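Local coordinates for protein fructose 1-phosphate kinase (Staphylococcus aureus, PDB 2JG5) that probably phosphorylates fructose 1-phosphate to fructose 1,6-bisphosphate with ATP, as a pfkB-family sugar kinase of the LacC subfamily, at residues S78-E82 and Q115-Q119. Numbering follows the deposited sequence.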
# COMPACT_ATOMS: atom_id res chain seq x y z
N SER A 78 -14.65 15.95 -4.44
CA SER A 78 -13.27 16.31 -4.23
C SER A 78 -12.70 17.05 -5.44
O SER A 78 -13.14 16.86 -6.58
CB SER A 78 -12.42 15.08 -3.89
OG SER A 78 -12.20 14.26 -5.03
N ASN A 79 -11.71 17.89 -5.19
CA ASN A 79 -11.09 18.65 -6.26
C ASN A 79 -9.63 18.80 -5.88
O ASN A 79 -9.12 19.92 -5.73
CB ASN A 79 -11.81 19.99 -6.45
CG ASN A 79 -11.60 20.59 -7.83
OD1 ASN A 79 -11.00 19.99 -8.72
ND2 ASN A 79 -12.09 21.81 -8.01
N PHE A 80 -9.00 17.65 -5.68
CA PHE A 80 -7.60 17.53 -5.31
C PHE A 80 -6.65 18.01 -6.40
O PHE A 80 -6.93 17.85 -7.59
CB PHE A 80 -7.25 16.08 -4.96
CG PHE A 80 -7.82 15.60 -3.66
CD1 PHE A 80 -8.76 14.57 -3.63
CD2 PHE A 80 -7.42 16.17 -2.45
CE1 PHE A 80 -9.29 14.11 -2.42
CE2 PHE A 80 -7.95 15.73 -1.24
CZ PHE A 80 -8.89 14.69 -1.22
N ILE A 81 -5.54 18.60 -5.97
CA ILE A 81 -4.48 19.03 -6.87
C ILE A 81 -3.59 17.82 -7.14
O ILE A 81 -3.00 17.26 -6.20
CB ILE A 81 -3.60 20.15 -6.25
CG1 ILE A 81 -4.45 21.35 -5.79
CG2 ILE A 81 -2.46 20.55 -7.20
CD1 ILE A 81 -5.20 22.08 -6.92
N GLU A 82 -3.50 17.43 -8.42
CA GLU A 82 -2.68 16.29 -8.82
C GLU A 82 -1.21 16.62 -8.58
O GLU A 82 -0.68 17.60 -9.12
CB GLU A 82 -2.92 15.91 -10.29
CG GLU A 82 -2.30 14.55 -10.73
CD GLU A 82 -2.20 14.39 -12.24
OE1 GLU A 82 -3.07 13.71 -12.83
OE2 GLU A 82 -1.27 14.97 -12.86
N GLN A 115 -1.63 26.17 -7.19
CA GLN A 115 -2.92 25.66 -7.66
C GLN A 115 -3.98 25.56 -6.55
O GLN A 115 -5.15 25.87 -6.79
CB GLN A 115 -2.76 24.28 -8.31
CG GLN A 115 -2.11 24.26 -9.66
CD GLN A 115 -2.00 22.85 -10.22
OE1 GLN A 115 -2.99 22.11 -10.29
NE2 GLN A 115 -0.79 22.46 -10.62
N LEU A 116 -3.57 25.10 -5.37
CA LEU A 116 -4.47 25.00 -4.22
C LEU A 116 -4.96 26.37 -3.78
O LEU A 116 -6.16 26.55 -3.56
CB LEU A 116 -3.79 24.29 -3.03
CG LEU A 116 -4.53 24.34 -1.69
CD1 LEU A 116 -5.92 23.72 -1.84
CD2 LEU A 116 -3.74 23.65 -0.58
N LEU A 117 -4.03 27.31 -3.64
CA LEU A 117 -4.35 28.70 -3.33
C LEU A 117 -5.29 29.34 -4.35
O LEU A 117 -6.13 30.17 -3.99
CB LEU A 117 -3.08 29.54 -3.25
CG LEU A 117 -2.02 29.22 -2.20
CD1 LEU A 117 -0.90 30.26 -2.27
CD2 LEU A 117 -2.63 29.13 -0.79
N GLN A 118 -5.14 28.96 -5.62
CA GLN A 118 -6.00 29.49 -6.68
C GLN A 118 -7.44 29.05 -6.46
O GLN A 118 -8.37 29.79 -6.80
CB GLN A 118 -5.51 29.09 -8.08
CG GLN A 118 -6.37 29.61 -9.26
CD GLN A 118 -6.25 31.12 -9.48
OE1 GLN A 118 -5.26 31.73 -9.11
NE2 GLN A 118 -7.28 31.71 -10.10
N GLN A 119 -7.62 27.86 -5.88
CA GLN A 119 -8.95 27.36 -5.54
C GLN A 119 -9.55 28.13 -4.38
O GLN A 119 -10.75 28.39 -4.36
CB GLN A 119 -8.90 25.88 -5.18
CG GLN A 119 -8.56 24.99 -6.34
CD GLN A 119 -8.58 23.54 -5.95
OE1 GLN A 119 -8.19 23.18 -4.84
NE2 GLN A 119 -9.03 22.68 -6.87
O HOH W 1 -7.51 20.90 -4.04
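Ile81 meets the helix with its longer branch. Its CD1 methyl lies 3.6 Å from Gln115 CB and 3.8 Å from Leu116 N, so it rests on the backbone between these two residues as well as on the side chain. A chi1 of -54° sets CG1 beside the backbone N of Ile81 and CG2 anti to it, and CG2 lies against the CB and amide end of Gln115. There Ile81 CG2 is 3.5 Å from Gln115 OE1, a plain van der Waals contact. Leu116 adds its CB, 4.1 Å from Ile81 CG1. One helical turn on, Gln119 CD lies 3.8 Å from Ile81 CD1, so the methyl is bordered by both glutamines.

Gln119 also makes the polar link. Its chain is extended beyond CG and carries the amide across to the strand side. Gln119 NE2 donates to Asn79 O, a backbone oxygen, at 3.0 Å. The N-H points nearly straight at the oxygen (164°), and that oxygen lies almost in the Gln119 amide plane. Seen from the acceptor, the donor is tilted from the carbonyl plane.

The contact packs helix 110-120 against the edge region of the parallel sheet in the ribokinase-like alpha/beta fold. Strand 77-82 pairs there with 54-56 and 58-59. Phe58 touches both Ile81 and Leu116, and Leu56 touches both Asn79 and Gln119. Phe80 points away from helix 110-120 and packs on helix 61-73, so Phe80 and Ile81, next to each other in the chain, pack on different helices.

A water probably bridges Asn79 O and Gln119 OE1, though its protons cannot all be assigned. The Asn79 side-chain amide is turned about 50° from that of Gln119. Asn79 ND2 and Gln119 NE2 are both donors and do not bond.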